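PDB 5IZ4: putative short-chain dehydrogenase/reductase from Burkholderia xenovorans, which probably acts as an NADPH-dependent oxidoreductase of the short-chain dehydrogenase/reductase family, perhaps reducing 3-oxoacyl groups carried on acyl carrier protein. Local coordinates for residues Gly25-Thr30 / Pro238-Ala242. Numbering follows the deposited sequence.
Sequences GIGAAT and PAEIA. With ADP (adenosine-5'-diphosphate), chain B.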
ATOM      1  N   GLY A  25     -23.144  17.142   7.077  1.00 25.69           N
ATOM      2  CA  GLY A  25     -22.014  16.667   6.294  1.00 26.76           C
ATOM      3  C   GLY A  25     -22.297  15.373   5.559  1.00 22.85           C
ATOM      4  O   GLY A  25     -23.368  15.178   4.968  1.00 21.76           O
ATOM      5  N   ILE A  26     -21.313  14.472   5.597  1.00 20.64           N
ATOM      6  CA  ILE A  26     -21.385  13.228   4.831  1.00 18.46           C
ATOM      7  C   ILE A  26     -22.542  12.360   5.310  1.00 21.64           C
ATOM      8  O   ILE A  26     -23.257  11.752   4.505  1.00 22.25           O
ATOM      9  CB  ILE A  26     -20.036  12.491   4.922  1.00 18.05           C
ATOM     10  CG1 ILE A  26     -18.980  13.239   4.106  1.00 19.43           C
ATOM     11  CG2 ILE A  26     -20.172  11.024   4.481  1.00 19.15           C
ATOM     12  CD1 ILE A  26     -17.560  12.789   4.395  1.00 20.54           C
ATOM     13  N   GLY A  27     -22.737  12.268   6.627  1.00 18.23           N
ATOM     14  CA  GLY A  27     -23.830  11.456   7.134  1.00 16.00           C
ATOM     15  C   GLY A  27     -25.186  11.952   6.670  1.00 16.90           C
ATOM     16  O   GLY A  27     -26.041  11.162   6.252  1.00 20.42           O
ATOM     17  N   ALA A  28     -25.402  13.269   6.728  1.00 20.60           N
ATOM     18  CA  ALA A  28     -26.655  13.838   6.240  1.00 17.84           C
ATOM     19  C   ALA A  28     -26.862  13.521   4.764  1.00 19.72           C
ATOM     20  O   ALA A  28     -27.960  13.135   4.342  1.00 21.89           O
ATOM     21  CB  ALA A  28     -26.662  15.346   6.454  1.00 19.17           C
ATOM     22  N   ALA A  29     -25.818  13.702   3.959  1.00 20.91           N
ATOM     23  CA  ALA A  29     -25.924  13.394   2.536  1.00 18.22           C
ATOM     24  C   ALA A  29     -26.178  11.909   2.304  1.00 18.79           C
ATOM     25  O   ALA A  29     -26.868  11.535   1.347  1.00 20.94           O
ATOM     26  CB  ALA A  29     -24.647  13.828   1.815  1.00 20.17           C
ATOM     27  N   THR A  30     -25.621  11.053   3.163  1.00 17.05           N
ATOM     28  CA  THR A  30     -25.791   9.612   2.989  1.00 20.17           C
ATOM     29  C   THR A  30     -27.199   9.170   3.369  1.00 18.61           C
ATOM     30  O   THR A  30     -27.798   8.340   2.679  1.00 19.53           O
ATOM     31  CB  THR A  30     -24.736   8.855   3.797  1.00 21.97           C
ATOM     32  OG1 THR A  30     -23.430   9.235   3.339  1.00 20.31           O
ATOM     33  CG2 THR A  30     -24.900   7.342   3.625  1.00 22.42           C
ATOM     34  N   PRO A 238     -20.445  16.664  -0.060  1.00 22.17           N
ATOM     35  CA  PRO A 238     -20.825  15.451   0.685  1.00 25.00           C
ATOM     36  C   PRO A 238     -21.576  14.425  -0.146  1.00 21.40           C
ATOM     37  O   PRO A 238     -21.376  13.224   0.065  1.00 21.16           O
ATOM     38  CB  PRO A 238     -21.691  16.001   1.823  1.00 23.23           C
ATOM     39  CG  PRO A 238     -21.178  17.375   2.042  1.00 27.43           C
ATOM     40  CD  PRO A 238     -20.773  17.891   0.682  1.00 24.14           C
ATOM     41  N   ALA A 239     -22.406  14.864  -1.100  1.00 24.89           N
ATOM     42  CA  ALA A 239     -23.197  13.938  -1.911  1.00 23.93           C
ATOM     43  C   ALA A 239     -22.341  12.894  -2.622  1.00 23.33           C
ATOM     44  O   ALA A 239     -22.781  11.750  -2.794  1.00 20.62           O
ATOM     45  CB  ALA A 239     -24.024  14.722  -2.928  1.00 23.81           C
ATOM     46  N   GLU A 240     -21.124  13.245  -3.050  1.00 22.03           N
ATOM     47  CA  GLU A 240     -20.250  12.289  -3.738  0.51 19.59           C
ATOM     48  C   GLU A 240     -19.826  11.156  -2.815  1.00 20.62           C
ATOM     49  O   GLU A 240     -19.662  10.006  -3.243  1.00 18.42           O
ATOM     50  CB  GLU A 240     -18.991  12.984  -4.258  0.51 19.81           C
ATOM     51  CG  GLU A 240     -19.202  14.163  -5.165  0.51 18.33           C
ATOM     52  CD  GLU A 240     -17.943  15.001  -5.266  0.51 17.65           C
ATOM     53  OE1 GLU A 240     -16.843  14.424  -5.133  0.51 18.10           O
ATOM     54  OE2 GLU A 240     -18.051  16.233  -5.443  0.51 22.48           O
ATOM     55  N   ILE A 241     -19.585  11.481  -1.543  1.00 20.49           N
ATOM     56  CA  ILE A 241     -19.184  10.449  -0.598  1.00 17.38           C
ATOM     57  C   ILE A 241     -20.373   9.552  -0.281  1.00 19.34           C
ATOM     58  O   ILE A 241     -20.223   8.335  -0.106  1.00 19.31           O
ATOM     59  CB  ILE A 241     -18.592  11.086   0.675  1.00 19.69           C
ATOM     60  CG1 ILE A 241     -17.534  12.127   0.297  1.00 20.57           C
ATOM     61  CG2 ILE A 241     -17.978  10.000   1.568  1.00 18.53           C
ATOM     62  CD1 ILE A 241     -16.393  11.580  -0.583  1.00 21.51           C
ATOM     63  N   ALA A 242     -21.573  10.146  -0.204  1.00 20.84           N
ATOM     64  CA  ALA A 242     -22.804   9.371  -0.069  1.00 20.25           C
ATOM     65  C   ALA A 242     -22.986   8.411  -1.240  1.00 20.91           C
ATOM     66  O   ALA A 242     -23.385   7.258  -1.043  1.00 18.63           O
ATOM     67  CB  ALA A 242     -24.005  10.312   0.036  1.00 19.36           C
TER
HETATM   68  PB  ADP B 300     -18.147  15.277   7.802  1.00 75.41           P
HETATM   69  O1B ADP B 300     -17.903  14.067   8.775  1.00 78.40           O
HETATM   70  O2B ADP B 300     -19.519  15.309   7.068  1.00 71.57           O
HETATM   71  O3B ADP B 300     -16.933  15.751   6.943  1.00 84.00           O
HETATM   72  PA  ADP B 300     -19.397  16.639  10.220  1.00 60.68           P
HETATM   73  O1A ADP B 300     -18.671  17.206  11.568  1.00 54.81           O
HETATM   74  O2A ADP B 300     -20.678  17.465   9.884  1.00 64.01           O
HETATM   75  O3A ADP B 300     -18.261  16.528   9.120  1.00 75.39           O
HETATM   76  O5' ADP B 300     -19.821  15.150  10.805  1.00 56.09           O
HETATM   77  C5' ADP B 300     -19.499  14.728  12.140  1.00 32.72           C
HETATM   78  C4' ADP B 300     -20.843  14.349  12.766  1.00 31.35           C
HETATM   79  O4' ADP B 300     -20.634  13.448  13.924  1.00 23.89           O
HETATM   80  C3' ADP B 300     -21.647  15.556  13.312  1.00 28.52           C
HETATM   81  O3' ADP B 300     -23.027  15.373  13.160  1.00 36.78           O
HETATM   82  C2' ADP B 300     -21.272  15.473  14.818  1.00 31.17           C
HETATM   83  O2' ADP B 300     -22.308  16.151  15.530  1.00 38.43           O
HETATM   84  C1' ADP B 300     -21.326  13.973  15.040  1.00 22.00           C
HETATM   85  N9  ADP B 300     -20.642  13.586  16.291  1.00 22.36           N
HETATM   86  C8  ADP B 300     -19.522  14.163  16.910  1.00 21.72           C
HETATM   87  N7  ADP B 300     -19.227  13.530  18.021  1.00 21.69           N
HETATM   88  C5  ADP B 300     -20.163  12.521  18.145  1.00 22.64           C
HETATM   89  C6  ADP B 300     -20.357  11.544  19.104  1.00 18.53           C
HETATM   90  N6  ADP B 300     -19.533  11.464  20.177  1.00 22.84           N
HETATM   91  N1  ADP B 300     -21.371  10.682  18.957  1.00 18.56           N
HETATM   92  C2  ADP B 300     -22.176  10.796  17.888  1.00 18.47           C
HETATM   93  N3  ADP B 300     -22.064  11.700  16.932  1.00 23.66           N
HETATM   94  C4  ADP B 300     -21.041  12.553  17.079  1.00 23.10           C
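Gly25 belongs to the glycine-rich turn that follows the first strand of the Rossmann fold. Its phi of 56° is one that glycine adopts easily, and a CB here would collide with the ADP phosphate, whose O2B lies 2.9 Å from Gly25 CA. On the other flank, Gly25 O rests 3.7 Å from Pro238 CB. Ile26 has two roles: its backbone N gives a very short hydrogen bond (2.5 Å) to ADP O2B near the N-terminal end of helix 25-36, while its branched side chain enters the interior, where Ile26 CG2 meets Ile241 CG2 at 3.8 Å. One turn on, the CA-to-CB bond of Ala29 points toward helix 238-250. A lone methyl suits this spot, since Ala29 CB lies 3.7 Å from Pro238 CB and 4.0 Å from Ala242 CB; Pro238, with no amide hydrogen to be satisfied, suits the first turn of its helix. At Thr30 the backbones come closest, 4.3 Å between the CA atoms of Thr30 and Ala242, which suits a residue as small as alanine at position 242. Thr30 OG1 sits 3.5 Å from Ala242 CA, yet bonds within its own helix, to Ile26 O (2.8 Å), so the hydroxyl is satisfied in this apolar seam. No hydrogen bond joins the segments; small residues let the axes approach to 7.8 Å at a crossing angle of -60°. Ile26 and Ile241 both reach Pro202 at the end of strand 195-202, so helix 25-36, which follows strand 16-20, and helix 238-250, which precedes strand 259-262, pack together against the parallel sheet beside the nucleotide's phosphates.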